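Local coordinates for imidazoleglycerol-phosphate dehydratase (Pyrococcus furiosus, PDB 5DNL), which catalyses the dehydration of D-erythro-1-(imidazol-4-yl)glycerol 3-phosphate to 3-(imidazol-4-yl)-2-oxopropyl phosphate, the sixth step of histidine biosynthesis, at the interface of chains A and B and the interface of chains A and C. Numbering follows the deposited sequence. Chains: chain A/B/C, Imidazoleglycerol-phosphate dehydratase.

Contact 1: the interface of chains A and B. Residues chain A 98-100, 124, 128; chain B 99-100, 124, 128.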
# COMPACT_ATOMS: atom_id res chain seq x y z
N ARG A 98 3.43 11.11 44.48
CA ARG A 98 3.25 9.97 43.59
C ARG A 98 4.35 10.02 42.53
O ARG A 98 4.14 10.59 41.46
CB ARG A 98 1.87 9.97 42.91
CG ARG A 98 0.70 9.74 43.85
CD ARG A 98 -0.60 9.55 43.07
NE ARG A 98 -1.07 10.76 42.42
CZ ARG A 98 -2.04 11.56 42.87
NH1 ARG A 98 -2.71 11.30 43.99
NH2 ARG A 98 -2.39 12.63 42.17
N PRO A 99 5.55 9.48 42.83
CA PRO A 99 6.64 9.65 41.85
C PRO A 99 6.28 9.14 40.46
O PRO A 99 5.79 8.01 40.30
CB PRO A 99 7.79 8.84 42.43
CG PRO A 99 7.51 8.86 43.90
CD PRO A 99 6.03 8.83 44.06
N TYR A 100 6.52 10.00 39.48
CA TYR A 100 6.23 9.71 38.08
C TYR A 100 6.94 10.74 37.21
O TYR A 100 6.89 11.92 37.52
CB TYR A 100 4.75 9.84 37.78
CG TYR A 100 4.35 9.57 36.36
CD1 TYR A 100 4.24 8.27 35.90
CD2 TYR A 100 4.10 10.60 35.48
CE1 TYR A 100 3.89 8.00 34.57
CE2 TYR A 100 3.72 10.35 34.16
CZ TYR A 100 3.63 9.05 33.73
OH TYR A 100 3.27 8.81 32.41
N TRP A 124 13.63 11.64 36.34
CA TRP A 124 13.17 10.56 37.20
C TRP A 124 13.76 10.64 38.60
O TRP A 124 13.05 10.37 39.58
CB TRP A 124 13.45 9.17 36.60
CG TRP A 124 12.31 8.59 35.85
CD1 TRP A 124 12.22 8.40 34.50
CD2 TRP A 124 11.08 8.12 36.40
NE1 TRP A 124 11.01 7.81 34.19
CE2 TRP A 124 10.30 7.62 35.34
CE3 TRP A 124 10.58 8.04 37.70
CZ2 TRP A 124 9.03 7.07 35.54
CZ3 TRP A 124 9.32 7.48 37.88
CH2 TRP A 124 8.57 7.01 36.81
N ARG A 128 11.53 11.15 41.95
CA ARG A 128 11.64 10.24 43.09
C ARG A 128 12.12 10.91 44.38
O ARG A 128 11.62 10.57 45.45
CB ARG A 128 12.52 9.04 42.72
CG ARG A 128 11.87 8.11 41.70
CD ARG A 128 12.85 7.10 41.19
NE ARG A 128 12.20 6.18 40.25
CZ ARG A 128 12.70 5.79 39.09
NH1 ARG A 128 13.92 6.15 38.70
NH2 ARG A 128 11.95 5.03 38.30
N PRO B 99 10.83 3.83 42.63
CA PRO B 99 9.48 3.48 42.20
C PRO B 99 9.30 3.54 40.69
O PRO B 99 9.62 4.55 40.05
CB PRO B 99 8.61 4.54 42.87
CG PRO B 99 9.39 4.91 44.10
CD PRO B 99 10.83 4.79 43.75
N TYR B 100 8.76 2.44 40.15
CA TYR B 100 8.51 2.29 38.71
C TYR B 100 7.60 1.10 38.50
O TYR B 100 7.84 0.05 39.09
CB TYR B 100 9.80 2.04 37.98
CG TYR B 100 9.63 1.87 36.48
CD1 TYR B 100 9.46 2.97 35.65
CD2 TYR B 100 9.62 0.60 35.90
CE1 TYR B 100 9.30 2.83 34.27
CE2 TYR B 100 9.48 0.45 34.52
CZ TYR B 100 9.30 1.56 33.73
OH TYR B 100 9.14 1.39 32.35
N TRP B 124 1.11 0.38 40.42
CA TRP B 124 1.80 1.63 40.69
C TRP B 124 1.75 2.00 42.16
O TRP B 124 2.74 2.49 42.69
CB TRP B 124 1.25 2.77 39.85
CG TRP B 124 1.99 3.02 38.58
CD1 TRP B 124 1.53 2.79 37.31
CD2 TRP B 124 3.28 3.58 38.46
NE1 TRP B 124 2.48 3.17 36.40
CE2 TRP B 124 3.56 3.67 37.07
CE3 TRP B 124 4.24 4.02 39.37
CZ2 TRP B 124 4.76 4.19 36.59
CZ3 TRP B 124 5.44 4.54 38.88
CH2 TRP B 124 5.67 4.62 37.51
N ARG B 128 5.07 2.34 44.49
CA ARG B 128 5.32 3.57 45.24
C ARG B 128 5.38 3.32 46.76
O ARG B 128 6.22 3.92 47.42
CB ARG B 128 4.30 4.64 44.89
CG ARG B 128 4.49 5.22 43.51
CD ARG B 128 3.35 6.15 43.14
NE ARG B 128 3.55 6.69 41.79
CZ ARG B 128 2.64 6.68 40.82
NH1 ARG B 128 1.40 6.30 41.04
NH2 ARG B 128 3.00 7.12 39.62
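Two copies of one subunit meet here across a two-fold axis, so that a loop and helix pairing in one direction is repeated in the other. Polar recognition rests on reciprocal arginine-to-carbonyl grips. B:Arg128, extended from CG to NE, presents the side of its guanidinium to the backbone carbonyl of A:Pro99 and places two N-H groups on that one oxygen: NE lies 3.0 Å from A:Pro99 O, bent moderately to 152° at the hydrogen. B:Arg128 NH2 also lies 3.0 Å from A:Pro99 O. The oxygen sits almost in the guanidinium plane, yet both donors stand above the carbonyl plane and are not on a lone pair. A:Arg128 holds B:Pro99 O in the same fashion, with A:Arg128 NH2 at 3.0 Å.

Flat-group packing is likely to help hold each guanidinium. A:Arg128 lies over the rim of the A:Trp124 indole, and B:Arg128 over that of B:Trp124, whose CE3 is 3.3 Å from the B:Arg128 guanidinium plane. The opposite face of B:Arg128 is met by CB of A:Arg98, and this sandwich probably limits rotation of the group. In A:Tyr100, CG anti to the backbone N (chi1 180°) leaves CB 3.7 Å from B:Arg128 NH2, with the ring and guanidinium planes 73° apart.

Apolar contacts complete the patch. The aliphatic part of B:Arg128 runs antiparallel past the A:Pro99 ring, CD to CD at 3.9 Å. Each Trp124 crosses the partner's Tyr100 at about a right angle, CZ2 facing CD1. On the axis the two indoles meet tip to tip, A:Trp124 CH2 lying 3.8 Å from B:Trp124 CH2.

Contact 2: the interface of chains A and C. Residues chain A 111, 114, 143, 145-146, 149; chain C 50, 52-53, 56, 117, 121.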
# COMPACT_ATOMS: atom_id res chain seq x y z
N GLU A 111 23.61 17.12 19.95
CA GLU A 111 24.77 17.87 20.39
C GLU A 111 25.52 17.08 21.45
O GLU A 111 24.91 16.57 22.40
CB GLU A 111 24.30 19.20 20.98
CG GLU A 111 25.42 20.18 21.28
CD GLU A 111 24.88 21.57 21.56
OE1 GLU A 111 24.09 22.09 20.72
OE2 GLU A 111 25.20 22.11 22.64
N PHE A 114 24.69 16.33 25.43
CA PHE A 114 23.26 16.38 25.64
C PHE A 114 22.72 15.04 25.19
O PHE A 114 22.93 14.61 24.06
CB PHE A 114 22.62 17.52 24.85
CG PHE A 114 22.93 18.88 25.42
CD1 PHE A 114 24.06 19.59 25.02
CD2 PHE A 114 22.08 19.47 26.35
CE1 PHE A 114 24.33 20.85 25.54
CE2 PHE A 114 22.36 20.71 26.88
CZ PHE A 114 23.48 21.39 26.49
N ASN A 143 16.83 21.55 17.99
CA ASN A 143 18.17 21.61 18.55
C ASN A 143 18.27 21.02 19.96
O ASN A 143 17.53 21.41 20.86
CB ASN A 143 18.65 23.06 18.58
CG ASN A 143 20.06 23.19 19.06
OD1 ASN A 143 20.31 23.18 20.26
ND2 ASN A 143 21.01 23.27 18.14
N HIS A 145 20.40 21.27 22.51
CA HIS A 145 20.74 22.19 23.60
C HIS A 145 19.53 23.06 23.90
O HIS A 145 19.18 23.27 25.07
CB HIS A 145 21.93 23.04 23.15
CG HIS A 145 22.55 23.92 24.19
ND1 HIS A 145 23.92 24.06 24.26
CD2 HIS A 145 22.04 24.78 25.10
CE1 HIS A 145 24.22 24.94 25.20
NE2 HIS A 145 23.11 25.39 25.72
N HIS A 146 18.88 23.58 22.86
CA HIS A 146 17.72 24.45 23.07
C HIS A 146 16.58 23.69 23.76
O HIS A 146 15.94 24.21 24.67
CB HIS A 146 17.22 25.04 21.77
CG HIS A 146 18.21 25.94 21.10
ND1 HIS A 146 18.12 26.29 19.77
CD2 HIS A 146 19.33 26.55 21.58
CE1 HIS A 146 19.11 27.10 19.46
NE2 HIS A 146 19.87 27.26 20.53
N GLU A 149 17.88 22.69 27.50
CA GLU A 149 17.95 23.88 28.36
C GLU A 149 16.55 24.46 28.61
O GLU A 149 16.27 24.88 29.72
CB GLU A 149 18.91 24.94 27.82
CG GLU A 149 19.19 26.05 28.81
CD GLU A 149 20.23 27.03 28.36
OE1 GLU A 149 20.95 26.77 27.36
OE2 GLU A 149 20.25 28.12 28.99
N LEU C 50 30.87 25.86 26.67
CA LEU C 50 30.31 24.80 25.85
C LEU C 50 30.46 25.17 24.37
O LEU C 50 30.30 26.33 23.99
CB LEU C 50 28.82 24.60 26.16
CG LEU C 50 28.46 24.16 27.58
CD1 LEU C 50 26.95 23.96 27.67
CD2 LEU C 50 29.23 22.92 28.01
N HIS C 52 28.53 24.80 21.77
CA HIS C 52 27.40 25.50 21.16
C HIS C 52 27.50 27.00 21.41
O HIS C 52 27.31 27.80 20.50
CB HIS C 52 26.11 24.95 21.73
CG HIS C 52 24.83 25.58 21.24
ND1 HIS C 52 23.76 24.79 20.88
CD2 HIS C 52 24.41 26.86 21.14
CE1 HIS C 52 22.73 25.56 20.59
NE2 HIS C 52 23.10 26.82 20.72
N HIS C 53 27.78 27.37 22.66
CA HIS C 53 27.90 28.79 22.98
C HIS C 53 29.04 29.43 22.16
O HIS C 53 28.91 30.55 21.68
CB HIS C 53 28.15 29.02 24.46
CG HIS C 53 27.04 28.54 25.35
ND1 HIS C 53 27.26 28.22 26.67
CD2 HIS C 53 25.72 28.33 25.13
CE1 HIS C 53 26.13 27.83 27.23
NE2 HIS C 53 25.18 27.91 26.32
N GLU C 56 27.84 29.71 18.23
CA GLU C 56 26.82 30.75 18.10
C GLU C 56 27.45 32.12 18.35
O GLU C 56 27.21 33.05 17.58
CB GLU C 56 25.71 30.49 19.11
CG GLU C 56 24.69 31.61 19.19
CD GLU C 56 23.44 31.22 19.93
OE1 GLU C 56 23.35 30.08 20.44
OE2 GLU C 56 22.54 32.08 20.02
N SER C 117 23.87 20.89 14.46
CA SER C 117 23.54 21.85 15.54
C SER C 117 24.49 23.04 15.56
O SER C 117 24.08 24.19 15.59
CB SER C 117 23.57 21.18 16.93
OG SER C 117 23.61 22.18 18.00
N GLU C 121 23.82 26.93 14.42
CA GLU C 121 23.91 27.99 15.43
C GLU C 121 24.94 29.05 15.04
O GLU C 121 24.72 30.25 15.28
CB GLU C 121 24.11 27.41 16.82
CG GLU C 121 22.84 26.75 17.31
CD GLU C 121 21.71 27.74 17.42
OE1 GLU C 121 21.72 28.59 18.34
OE2 GLU C 121 20.84 27.72 16.52
O HOH W 1 27.77 22.49 23.36
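A:Glu111 OE1 accepts two hydrogen bonds from chain C. On its syn lone pair, A:Glu111 OE1 takes C:His52 ND1 at 2.7 Å, nearly straight (169° at H) and in the imidazole plane. C:Ser117 OG donates to the anti lone pair of A:Glu111 OE1 at 2.8 Å. The other carboxylate oxygen, A:Glu111 OE2, receives A:His145 ND1 at 2.8 Å, and water 1 links it to the backbone N of C:His52. With CG anti to the backbone N (chi1 -171°) and the chain extended beyond it, the carboxylate orients a histidine from each subunit; its charge is likely to favour N-H at both ND1 atoms, which would leave NE2 available for metal, as His52 is a manganese ligand. An alanine here would remove the carboxylate that accepts from both rings, from C:Ser117 OG and from water 1, and would probably loosen both imidazoles and the subunit junction.

A:Asn143 ND2 donates to C:Ser117 OG at 2.8 Å, while its OD1 accepts the backbone N of A:His146. A:His146 packs edge-to-face on C:His52, which with C:Glu56 and C:Glu121 binds manganese; A:His146 probably joins them. A:His145 packs likewise on C:His53, near A:Glu149, likely a second metal site.

The site joins two HHXXE metal-binding motifs of the dehydratase: that of chain A opens helix 144-162, capped by A:Asn143, and that of chain C opens helix 51-69, flanked by the first turns of helix 116-130.

About 31 Å separates the centres of contact 1 and contact 2, which lie on different flanks of chain A. Helix 116-130 serves both: its later turns supply the tryptophan and arginine of contact 1, and its opening turns, in another copy, supply the serine and glutamate of contact 2. Every subunit can therefore use one helix for a two-fold contact and for a metal-centred one that is not an exact two-fold, which together help to build the 24-subunit assembly. Contact 2 brings together manganese ligands and inhibitor-pocket residues from two subunits, so assembly and active-site formation are probably coupled; A:Arg98 places contact 1 beside a pocket residue.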